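Local coordinates for probable enoyl-CoA hydratase/isomerase (Mycobacterium abscessus, PDB 3SWX), which probably acts as an enoyl-CoA hydratase or isomerase, a crotonase-family enzyme that would transform the acyl chain of a coenzyme A thioester, at residues B[117-125]-B[146-157]. Sequence-based numbering, arbitrary orientation.
Sequences GIELALAAD and PFGGATIRFPRT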
ATOM      1  N   GLY B 117       2.106  18.385  10.791  1.00 18.40           N
ATOM      2  CA  GLY B 117       2.053  18.773   9.384  1.00 17.38           C
ATOM      3  C   GLY B 117       2.062  17.589   8.424  1.00 16.07           C
ATOM      4  O   GLY B 117       1.363  17.583   7.420  1.00 14.64           O
ATOM      5  N   ILE B 118       2.914  16.615   8.721  1.00 16.04           N
ATOM      6  CA  ILE B 118       2.986  15.356   7.966  1.00 15.32           C
ATOM      7  C   ILE B 118       1.625  14.684   8.030  1.00 14.83           C
ATOM      8  O   ILE B 118       1.099  14.200   7.024  1.00 14.74           O
ATOM      9  CB  ILE B 118       4.040  14.395   8.546  1.00 14.77           C
ATOM     10  CG1 ILE B 118       5.457  14.991   8.429  1.00 16.47           C
ATOM     11  CG2 ILE B 118       4.014  13.080   7.807  1.00 15.97           C
ATOM     12  CD1 ILE B 118       6.588  14.112   9.011  1.00 14.23           C
ATOM     13  N   GLU B 119       1.034  14.726   9.218  1.00 15.07           N
ATOM     14  CA  GLU B 119      -0.234  14.066   9.482  1.00 14.72           C
ATOM     15  C   GLU B 119      -1.415  14.780   8.820  1.00 15.09           C
ATOM     16  O   GLU B 119      -2.384  14.123   8.404  1.00 14.68           O
ATOM     17  CB  GLU B 119      -0.404  13.883  10.991  1.00 14.74           C
ATOM     18  CG  GLU B 119       0.557  12.819  11.524  1.00 14.88           C
ATOM     19  CD  GLU B 119       0.529  12.671  13.033  1.00 16.67           C
ATOM     20  OE1 GLU B 119       0.369  11.535  13.519  1.00 16.57           O
ATOM     21  OE2 GLU B 119       0.655  13.702  13.734  1.00 18.25           O
ATOM     22  N   LEU B 120      -1.314  16.102   8.664  1.00 15.50           N
ATOM     23  CA  LEU B 120      -2.312  16.862   7.882  1.00 15.67           C
ATOM     24  C   LEU B 120      -2.292  16.450   6.434  1.00 15.10           C
ATOM     25  O   LEU B 120      -3.336  16.228   5.836  1.00 14.98           O
ATOM     26  CB  LEU B 120      -2.045  18.364   7.949  1.00 16.79           C
ATOM     27  CG  LEU B 120      -2.712  19.153   9.052  1.00 17.99           C
ATOM     28  CD1 LEU B 120      -2.414  20.664   8.881  1.00 19.04           C
ATOM     29  CD2 LEU B 120      -4.244  18.884   9.027  1.00 17.54           C
ATOM     30  N   ALA B 121      -1.094  16.353   5.868  1.00 14.95           N
ATOM     31  CA  ALA B 121      -0.934  15.906   4.499  1.00 14.62           C
ATOM     32  C   ALA B 121      -1.449  14.475   4.316  1.00 14.54           C
ATOM     33  O   ALA B 121      -2.105  14.175   3.322  1.00 14.54           O
ATOM     34  CB  ALA B 121       0.546  16.045   4.034  1.00 14.69           C
ATOM     35  N   LEU B 122      -1.166  13.590   5.265  1.00 14.52           N
ATOM     36  CA  LEU B 122      -1.691  12.230   5.192  1.00 14.47           C
ATOM     37  C   LEU B 122      -3.218  12.156   5.329  1.00 14.80           C
ATOM     38  O   LEU B 122      -3.828  11.191   4.864  1.00 16.16           O
ATOM     39  CB  LEU B 122      -1.023  11.310   6.238  1.00 14.78           C
ATOM     40  CG  LEU B 122       0.449  10.896   6.018  1.00 14.74           C
ATOM     41  CD1 LEU B 122       1.000  10.242   7.307  1.00 14.04           C
ATOM     42  CD2 LEU B 122       0.604   9.951   4.833  1.00 13.84           C
ATOM     43  N   ALA B 123      -3.834  13.126   5.990  1.00 14.47           N
ATOM     44  CA  ALA B 123      -5.293  13.143   6.154  1.00 14.74           C
ATOM     45  C   ALA B 123      -6.027  13.599   4.872  1.00 14.99           C
ATOM     46  O   ALA B 123      -7.181  13.253   4.678  1.00 15.07           O
ATOM     47  CB  ALA B 123      -5.687  14.029   7.335  1.00 15.21           C
ATOM     48  N   ALA B 124      -5.335  14.352   4.010  1.00 14.39           N
ATOM     49  CA  ALA B 124      -5.889  14.908   2.797  1.00 14.58           C
ATOM     50  C   ALA B 124      -5.925  13.882   1.683  1.00 14.51           C
ATOM     51  O   ALA B 124      -5.505  12.732   1.851  1.00 13.68           O
ATOM     52  CB  ALA B 124      -5.068  16.133   2.343  1.00 15.12           C
ATOM     53  N   ASP B 125      -6.441  14.316   0.539  1.00 13.60           N
ATOM     54  CA  ASP B 125      -6.594  13.434  -0.609  1.00 13.76           C
ATOM     55  C   ASP B 125      -5.488  13.596  -1.627  1.00 13.25           C
ATOM     56  O   ASP B 125      -5.163  12.649  -2.323  1.00 13.24           O
ATOM     57  CB  ASP B 125      -7.967  13.647  -1.250  1.00 13.97           C
ATOM     58  CG  ASP B 125      -9.067  13.482  -0.257  1.00 15.17           C
ATOM     59  OD1 ASP B 125      -9.136  12.378   0.345  1.00 13.44           O
ATOM     60  OD2 ASP B 125      -9.805  14.464  -0.023  1.00 13.56           O
ATOM     61  N   PRO B 146       3.845   9.843  17.272  1.00 15.40           N
ATOM     62  CA  PRO B 146       2.842  10.462  16.396  1.00 16.11           C
ATOM     63  C   PRO B 146       1.412  10.059  16.747  1.00 16.03           C
ATOM     64  O   PRO B 146       1.034   8.885  16.638  1.00 15.67           O
ATOM     65  CB  PRO B 146       3.212   9.949  14.986  1.00 15.68           C
ATOM     66  CG  PRO B 146       4.539   9.252  15.138  1.00 15.60           C
ATOM     67  CD  PRO B 146       4.626   8.816  16.567  1.00 15.63           C
ATOM     68  N   PHE B 147       0.598  11.036  17.115  1.00 16.37           N
ATOM     69  CA  PHE B 147      -0.764  10.721  17.517  1.00 16.76           C
ATOM     70  C   PHE B 147      -1.851  11.383  16.675  1.00 15.84           C
ATOM     71  O   PHE B 147      -3.002  11.436  17.083  1.00 15.21           O
ATOM     72  CB  PHE B 147      -0.939  10.996  19.005  1.00 17.04           C
ATOM     73  CG  PHE B 147      -0.788  12.428  19.392  1.00 19.46           C
ATOM     74  CD1 PHE B 147      -1.909  13.199  19.678  1.00 22.09           C
ATOM     75  CD2 PHE B 147       0.466  12.989  19.538  1.00 20.01           C
ATOM     76  CE1 PHE B 147      -1.776  14.519  20.077  1.00 22.03           C
ATOM     77  CE2 PHE B 147       0.609  14.293  19.929  1.00 21.60           C
ATOM     78  CZ  PHE B 147      -0.514  15.064  20.197  1.00 23.43           C
ATOM     79  N   GLY B 148      -1.485  11.797  15.468  1.00 15.94           N
ATOM     80  CA  GLY B 148      -2.423  12.448  14.521  1.00 14.96           C
ATOM     81  C   GLY B 148      -2.759  11.593  13.306  1.00 14.60           C
ATOM     82  O   GLY B 148      -3.240  12.105  12.279  1.00 13.55           O
ATOM     83  N   GLY B 149      -2.499  10.288  13.406  1.00 14.45           N
ATOM     84  CA  GLY B 149      -2.798   9.351  12.327  1.00 13.55           C
ATOM     85  C   GLY B 149      -1.631   8.789  11.521  1.00 13.65           C
ATOM     86  O   GLY B 149      -1.844   7.854  10.722  1.00 12.87           O
ATOM     87  N   ALA B 150      -0.413   9.322  11.696  1.00 12.80           N
ATOM     88  CA  ALA B 150       0.750   8.789  10.963  1.00 12.61           C
ATOM     89  C   ALA B 150       0.897   7.283  11.182  1.00 12.51           C
ATOM     90  O   ALA B 150       1.282   6.561  10.281  1.00 11.76           O
ATOM     91  CB  ALA B 150       2.093   9.518  11.376  1.00 12.50           C
ATOM     92  N   THR B 151       0.608   6.810  12.391  1.00 12.47           N
ATOM     93  CA  THR B 151       0.795   5.391  12.699  1.00 12.68           C
ATOM     94  C   THR B 151      -0.093   4.500  11.841  1.00 12.54           C
ATOM     95  O   THR B 151       0.276   3.361  11.553  1.00 12.86           O
ATOM     96  CB  THR B 151       0.528   5.081  14.169  1.00 13.01           C
ATOM     97  OG1 THR B 151      -0.776   5.563  14.536  1.00 11.13           O
ATOM     98  CG2 THR B 151       1.632   5.723  15.056  1.00 13.24           C
ATOM     99  N   ILE B 152      -1.218   5.048  11.393  1.00 12.43           N
ATOM    100  CA  ILE B 152      -2.192   4.326  10.585  1.00 12.29           C
ATOM    101  C   ILE B 152      -1.909   4.563   9.095  1.00 11.99           C
ATOM    102  O   ILE B 152      -1.784   3.616   8.325  1.00 11.32           O
ATOM    103  CB  ILE B 152      -3.641   4.787  10.900  1.00 12.03           C
ATOM    104  CG1 ILE B 152      -3.979   4.512  12.358  1.00 13.70           C
ATOM    105  CG2 ILE B 152      -4.674   4.108   9.935  1.00 12.52           C
ATOM    106  CD1 ILE B 152      -5.175   5.313  12.900  1.00 11.93           C
ATOM    107  N   ARG B 153      -1.769   5.832   8.714  1.00 11.60           N
ATOM    108  CA  ARG B 153      -1.751   6.208   7.309  1.00 11.71           C
ATOM    109  C   ARG B 153      -0.394   6.165   6.646  1.00 11.46           C
ATOM    110  O   ARG B 153      -0.338   5.982   5.456  1.00 10.47           O
ATOM    111  CB  ARG B 153      -2.355   7.602   7.135  1.00 12.10           C
ATOM    112  CG  ARG B 153      -3.805   7.650   7.611  1.00 14.61           C
ATOM    113  CD  ARG B 153      -4.295   9.045   7.801  1.00 16.48           C
ATOM    114  NE  ARG B 153      -5.691   9.014   8.241  1.00 17.88           N
ATOM    115  CZ  ARG B 153      -6.310   9.985   8.901  1.00 16.76           C
ATOM    116  NH1 ARG B 153      -5.671  11.079   9.254  1.00 15.56           N
ATOM    117  NH2 ARG B 153      -7.576   9.826   9.243  1.00 19.18           N
ATOM    118  N   PHE B 154       0.686   6.393   7.395  1.00 11.68           N
ATOM    119  CA  PHE B 154       2.013   6.456   6.801  1.00 12.33           C
ATOM    120  C   PHE B 154       2.410   5.039   6.308  1.00 13.04           C
ATOM    121  O   PHE B 154       2.812   4.877   5.152  1.00 12.43           O
ATOM    122  CB  PHE B 154       3.007   7.065   7.808  1.00 13.04           C
ATOM    123  CG  PHE B 154       4.277   7.680   7.210  1.00 12.57           C
ATOM    124  CD1 PHE B 154       4.764   7.338   5.977  1.00 12.00           C
ATOM    125  CD2 PHE B 154       5.034   8.544   7.992  1.00 11.02           C
ATOM    126  CE1 PHE B 154       5.971   7.890   5.500  1.00 12.27           C
ATOM    127  CE2 PHE B 154       6.211   9.100   7.528  1.00 13.51           C
ATOM    128  CZ  PHE B 154       6.681   8.776   6.269  1.00 12.65           C
ATOM    129  N   PRO B 155       2.253   4.000   7.157  1.00 13.67           N
ATOM    130  CA  PRO B 155       2.512   2.644   6.668  1.00 14.56           C
ATOM    131  C   PRO B 155       1.626   2.203   5.495  1.00 15.08           C
ATOM    132  O   PRO B 155       2.090   1.488   4.604  1.00 14.95           O
ATOM    133  CB  PRO B 155       2.255   1.771   7.913  1.00 14.43           C
ATOM    134  CG  PRO B 155       2.477   2.673   9.035  1.00 14.07           C
ATOM    135  CD  PRO B 155       1.892   3.976   8.580  1.00 13.66           C
ATOM    136  N   ARG B 156       0.367   2.630   5.490  1.00 16.08           N
ATOM    137  CA  ARG B 156      -0.553   2.301   4.391  1.00 16.29           C
ATOM    138  C   ARG B 156      -0.122   2.960   3.082  1.00 16.20           C
ATOM    139  O   ARG B 156      -0.117   2.320   2.053  1.00 15.69           O
ATOM    140  CB  ARG B 156      -2.004   2.709   4.752  1.00 16.22           C
ATOM    141  CG  ARG B 156      -3.117   2.057   3.902  1.00 17.87           C
ATOM    142  CD  ARG B 156      -4.497   2.728   4.175  1.00 19.52           C
ATOM    143  NE  ARG B 156      -4.948   2.216   5.409  1.00 23.42           N
ATOM    144  CZ  ARG B 156      -5.561   2.841   6.397  1.00 20.26           C
ATOM    145  NH1 ARG B 156      -5.935   4.119   6.386  1.00 20.14           N
ATOM    146  NH2 ARG B 156      -5.804   2.088   7.437  1.00 20.26           N
ATOM    147  N   THR B 157       0.238   4.243   3.112  1.00 16.18           N
ATOM    148  CA  THR B 157       0.705   4.913   1.903  1.00 17.03           C
ATOM    149  C   THR B 157       2.113   4.506   1.463  1.00 16.09           C
ATOM    150  O   THR B 157       2.340   4.258   0.300  1.00 16.26           O
ATOM    151  CB  THR B 157       0.690   6.429   2.058  1.00 17.76           C
ATOM    152  OG1 THR B 157      -0.611   6.850   2.465  1.00 21.78           O
ATOM    153  CG2 THR B 157       1.029   7.094   0.738  1.00 19.81           C
TER
HETATM  154  O   HOH W   1      -2.980  11.594   9.482  1.00 10.88           O
HETATM  155  O   HOH W   2       1.615  13.776  16.065  1.00 11.68           O
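Glu119 reaches from helix 117-123 to the turn that starts helix 150-157, where one carboxylate oxygen accepts two backbone N-H groups. The bond from Ala150 N to Glu119 OE1 (3.0 Å) is nearly straight, at 167°, and uses the anti lone pair. Gly148 N approaches the same OE1 more closely, at 2.7 Å, but from above the carboxylate plane and with a bent N-H angle of 135°. With CG anti to the carbonyl carbon and the chain extended beyond it, Glu119 CD packs against Gly148 CA at 3.3 Å. One N-H from the first residue of the helix and one from the turn before it thus fix the position of OE1.

Two waters extend the polar network. One donates to Glu119 OE2 and accepts from Phe147 N, its oxygen 3.1 Å from that nitrogen; the other donates to the carbonyls of Glu119 and Gly148 and accepts from Arg153 NH1. The Arg153 guanidinium lies near Ala123, NH1 to CB 3.5 Å, and its NH1 and NH2 also bond the carbonyls of Trp94 and Gln95 respectively.

Apolar packing is centred on Leu122, a knob among Ala150, Arg153, Phe154 and Thr157. Its CD1 meets Phe154 CB at 3.8 Å, while CD2 faces Thr157 OG1 at 4.1 Å. Helix 160-167 packs against Phe154 as well.

The segment axes approach to 9.8 Å and cross at 63°. The pair joins the helix between strands 112-114 and 126-130 to the first helix after strand 134-136, within the crotonase fold. Glu119 probably sits where the family's hydratases carry one of two catalytic glutamates, the second expected in the loop before the turn; the water joining OE2 to Phe147 N is consistent with their glutamate-held active-site water.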